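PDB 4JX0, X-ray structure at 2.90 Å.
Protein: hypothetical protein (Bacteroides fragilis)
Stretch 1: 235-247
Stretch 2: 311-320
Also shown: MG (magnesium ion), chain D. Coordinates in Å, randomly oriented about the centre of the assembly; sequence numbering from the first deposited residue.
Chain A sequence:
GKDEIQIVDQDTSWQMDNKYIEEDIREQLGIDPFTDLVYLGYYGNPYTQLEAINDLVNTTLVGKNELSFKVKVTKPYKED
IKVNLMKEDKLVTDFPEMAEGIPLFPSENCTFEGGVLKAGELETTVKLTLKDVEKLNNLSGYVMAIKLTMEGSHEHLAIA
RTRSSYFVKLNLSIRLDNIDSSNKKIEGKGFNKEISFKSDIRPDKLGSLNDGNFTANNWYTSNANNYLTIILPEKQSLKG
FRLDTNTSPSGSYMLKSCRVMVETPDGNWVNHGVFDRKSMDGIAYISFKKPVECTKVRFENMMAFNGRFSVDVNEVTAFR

Stretch 1, residues 235-247: KQSLKGFRLDTNT
Stretch 2, residues 311-320: VDVNEVTAFR

Arg242 faces Thr317 (CA-CA 5.0 Å) in the firmest register of the contact: Arg242 N donates to Thr317 O at 2.8 Å, and Thr317 N returns a bond to Arg242 O at 3.0 Å. Asp244 N continues the ladder to Glu315 O (2.9 Å), but Asp244 O accepts from Asn314 N (2.7 Å). Toward the other end, Lys239 N meets Phe319 O at 2.8 Å, nearly linear at 173°. Within stretch 1, Arg242 NH1 forms a salt bridge with Asp244 OD2 at 2.9 Å, bracing two side chains on the same face of one strand. The strand through Arg242 runs antiparallel to the strand through Thr317, their N-to-C directions 165° apart and their axes 4.6 Å apart at the closest approach. Lys239 (phi/psi -89/-30) and Asn314 (-89/-26) both depart from extended geometry, and Gly240 adopts 162/-162.

Beyond the ladder, Thr245 OG1 (chi1 t) donates to Asp312 O at 2.7 Å, while Asn246 ND2 (chi1 t) reaches Asp312 OD2 at 2.8 Å; Asp312, chi1 m, points toward stretch 1. At the C-terminus, Lys239 NZ forms a long salt bridge to Arg320 OXT (3.8 Å), its side chain m, then t throughout.

One face carries Phe241, Leu243, Val316 and Ala318, all buried and apolar. Phe241 (m, chi2 87°) brings CE2 to 3.6 Å from Ala318 CB, whose small side chain lets the ring lie close. Leu243 (chi1 -88°, chi2 63°) places CD1 4.3 Å from Val316 CG1 (Val316 chi1 t) and CG 4.1 Å from Val313 CG1.

The opposite face bears Arg242, Asp244, Thr317 and Phe319. Arg242 CB meets the edge of the Phe319 ring (m, chi2 83°) at CE1, 3.7 Å away. Glu315 (t, p) shares this face at CB, but its side chain bends (chi2 79°) so that Glu315 OE1 binds MG at 2.4 Å, beside Asn314 O at 2.2 Å. The contact buries 966 Å² in total.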

# COMPACT_ATOMS: atom_id res chain seq x y z
N LYS A 235 24.83 8.25 18.76
CA LYS A 235 24.40 6.89 18.42
C LYS A 235 24.14 6.11 19.70
O LYS A 235 25.00 6.12 20.59
CB LYS A 235 25.51 6.21 17.59
CG LYS A 235 25.32 4.72 17.31
CD LYS A 235 26.42 4.18 16.39
CE LYS A 235 27.76 4.00 17.08
NZ LYS A 235 28.72 3.25 16.23
N GLN A 236 22.99 5.43 19.82
CA GLN A 236 22.70 4.62 21.00
C GLN A 236 21.58 3.63 20.72
O GLN A 236 20.68 3.90 19.94
CB GLN A 236 22.38 5.47 22.24
CG GLN A 236 21.28 6.50 22.05
CD GLN A 236 21.33 7.52 23.16
OE1 GLN A 236 20.59 7.44 24.14
NE2 GLN A 236 22.22 8.49 23.04
N SER A 237 21.66 2.46 21.37
CA SER A 237 20.71 1.36 21.20
C SER A 237 19.41 1.64 21.98
O SER A 237 19.43 1.64 23.21
CB SER A 237 21.34 0.06 21.67
OG SER A 237 20.46 -1.04 21.47
N LEU A 238 18.29 1.84 21.25
CA LEU A 238 16.98 2.12 21.85
C LEU A 238 16.05 0.92 21.83
O LEU A 238 15.97 0.20 20.83
CB LEU A 238 16.28 3.28 21.12
CG LEU A 238 16.95 4.64 21.15
CD1 LEU A 238 16.07 5.65 20.50
CD2 LEU A 238 17.24 5.09 22.58
N LYS A 239 15.29 0.76 22.93
CA LYS A 239 14.31 -0.31 23.12
C LYS A 239 12.93 0.09 22.58
O LYS A 239 12.17 -0.79 22.17
CB LYS A 239 14.21 -0.67 24.61
CG LYS A 239 15.49 -1.29 25.18
CD LYS A 239 15.30 -1.75 26.62
CE LYS A 239 16.42 -2.64 27.10
NZ LYS A 239 16.54 -2.65 28.59
N GLY A 240 12.61 1.38 22.62
CA GLY A 240 11.33 1.92 22.14
C GLY A 240 11.01 3.30 22.66
O GLY A 240 11.90 4.01 23.14
N PHE A 241 9.72 3.70 22.58
CA PHE A 241 9.25 5.02 23.03
C PHE A 241 7.90 4.97 23.71
O PHE A 241 7.10 4.08 23.44
CB PHE A 241 9.11 5.97 21.83
CG PHE A 241 10.39 6.21 21.07
CD1 PHE A 241 10.79 5.36 20.05
CD2 PHE A 241 11.24 7.25 21.43
CE1 PHE A 241 11.98 5.57 19.37
CE2 PHE A 241 12.45 7.44 20.76
CZ PHE A 241 12.81 6.60 19.73
N ARG A 242 7.62 5.99 24.55
CA ARG A 242 6.34 6.23 25.21
C ARG A 242 5.86 7.56 24.69
O ARG A 242 6.48 8.59 24.98
CB ARG A 242 6.49 6.24 26.75
CG ARG A 242 5.27 6.70 27.58
CD ARG A 242 5.69 7.40 28.88
NE ARG A 242 5.02 6.87 30.09
CZ ARG A 242 3.94 7.38 30.68
NH1 ARG A 242 3.34 8.45 30.18
NH2 ARG A 242 3.46 6.82 31.79
N LEU A 243 4.81 7.55 23.86
CA LEU A 243 4.22 8.76 23.29
C LEU A 243 2.90 9.04 23.99
O LEU A 243 1.94 8.29 23.80
CB LEU A 243 4.00 8.60 21.77
CG LEU A 243 5.16 8.97 20.86
CD1 LEU A 243 6.35 8.09 21.11
CD2 LEU A 243 4.74 8.91 19.41
N ASP A 244 2.84 10.09 24.82
CA ASP A 244 1.58 10.46 25.47
C ASP A 244 0.70 11.11 24.46
O ASP A 244 1.13 12.04 23.79
CB ASP A 244 1.80 11.38 26.67
CG ASP A 244 2.35 10.61 27.84
OD1 ASP A 244 3.53 10.20 27.78
OD2 ASP A 244 1.55 10.29 28.76
N THR A 245 -0.52 10.62 24.33
CA THR A 245 -1.46 11.10 23.32
C THR A 245 -2.80 11.41 23.99
O THR A 245 -2.92 11.34 25.21
CB THR A 245 -1.52 10.05 22.20
OG1 THR A 245 -2.19 10.59 21.06
CG2 THR A 245 -2.17 8.74 22.62
N ASN A 246 -3.78 11.78 23.18
CA ASN A 246 -5.10 12.16 23.67
C ASN A 246 -5.82 10.97 24.31
O ASN A 246 -5.61 9.84 23.89
CB ASN A 246 -5.95 12.71 22.52
CG ASN A 246 -7.07 13.59 22.98
OD1 ASN A 246 -8.06 13.12 23.52
ND2 ASN A 246 -6.92 14.89 22.81
N THR A 247 -6.70 11.24 25.30
CA THR A 247 -7.47 10.20 26.00
C THR A 247 -8.96 10.21 25.59
O THR A 247 -9.79 9.73 26.36
CB THR A 247 -7.38 10.43 27.52
OG1 THR A 247 -7.95 11.70 27.84
CG2 THR A 247 -5.97 10.31 28.05
N VAL A 311 -3.05 13.53 15.22
CA VAL A 311 -2.83 12.95 16.54
C VAL A 311 -2.13 13.96 17.44
O VAL A 311 -1.35 14.78 16.97
CB VAL A 311 -2.02 11.61 16.49
CG1 VAL A 311 -2.52 10.71 15.37
CG2 VAL A 311 -0.52 11.86 16.34
N ASP A 312 -2.38 13.84 18.76
CA ASP A 312 -1.72 14.63 19.80
C ASP A 312 -0.51 13.89 20.29
O ASP A 312 -0.60 12.68 20.48
CB ASP A 312 -2.66 14.84 21.01
CG ASP A 312 -3.74 15.88 20.88
OD1 ASP A 312 -3.84 16.51 19.82
OD2 ASP A 312 -4.52 16.05 21.85
N VAL A 313 0.59 14.59 20.54
CA VAL A 313 1.76 14.01 21.20
C VAL A 313 2.08 15.02 22.29
O VAL A 313 2.44 16.15 21.99
CB VAL A 313 2.94 13.62 20.28
CG1 VAL A 313 4.03 12.93 21.08
CG2 VAL A 313 2.46 12.68 19.18
N ASN A 314 1.76 14.67 23.54
CA ASN A 314 1.88 15.52 24.72
C ASN A 314 3.24 15.42 25.39
O ASN A 314 3.64 16.35 26.09
CB ASN A 314 0.79 15.13 25.72
CG ASN A 314 -0.61 15.19 25.17
OD1 ASN A 314 -0.85 15.78 24.12
ND2 ASN A 314 -1.55 14.54 25.84
N GLU A 315 3.93 14.28 25.22
CA GLU A 315 5.24 14.01 25.81
C GLU A 315 5.87 12.82 25.10
O GLU A 315 5.15 11.89 24.75
CB GLU A 315 5.07 13.73 27.32
CG GLU A 315 6.35 13.57 28.11
CD GLU A 315 7.10 14.82 28.50
OE1 GLU A 315 6.67 15.94 28.12
OE2 GLU A 315 8.13 14.67 29.20
N VAL A 316 7.20 12.85 24.86
CA VAL A 316 7.94 11.76 24.21
C VAL A 316 9.02 11.30 25.17
O VAL A 316 9.78 12.13 25.67
CB VAL A 316 8.54 12.19 22.84
CG1 VAL A 316 9.33 11.05 22.21
CG2 VAL A 316 7.45 12.67 21.89
N THR A 317 9.10 9.98 25.43
CA THR A 317 10.10 9.37 26.31
C THR A 317 10.74 8.21 25.59
O THR A 317 10.01 7.34 25.12
CB THR A 317 9.45 8.92 27.63
OG1 THR A 317 8.57 9.94 28.12
CG2 THR A 317 10.46 8.54 28.69
N ALA A 318 12.08 8.18 25.48
CA ALA A 318 12.82 7.09 24.83
C ALA A 318 13.36 6.15 25.91
O ALA A 318 13.52 6.58 27.05
CB ALA A 318 13.95 7.66 24.01
N PHE A 319 13.63 4.87 25.57
CA PHE A 319 14.12 3.87 26.53
C PHE A 319 15.39 3.17 26.04
O PHE A 319 15.39 2.65 24.93
CB PHE A 319 13.04 2.81 26.79
CG PHE A 319 11.82 3.38 27.47
CD1 PHE A 319 10.83 4.01 26.74
CD2 PHE A 319 11.67 3.29 28.84
CE1 PHE A 319 9.72 4.57 27.37
CE2 PHE A 319 10.54 3.82 29.47
CZ PHE A 319 9.58 4.47 28.73
N ARG A 320 16.44 3.04 26.92
CA ARG A 320 17.70 2.34 26.62
C ARG A 320 17.80 0.99 27.35
O ARG A 320 17.27 0.86 28.47
CB ARG A 320 18.93 3.16 27.01
CG ARG A 320 18.87 4.61 26.65
CD ARG A 320 20.21 5.30 26.85
NE ARG A 320 20.04 6.62 27.48
CZ ARG A 320 20.89 7.64 27.39
NH1 ARG A 320 22.00 7.53 26.68
NH2 ARG A 320 20.62 8.78 28.01
OXT ARG A 320 18.55 0.11 26.85
MG MG D . 4.79 17.32 27.67
O HOH W 1 3.15 18.68 27.20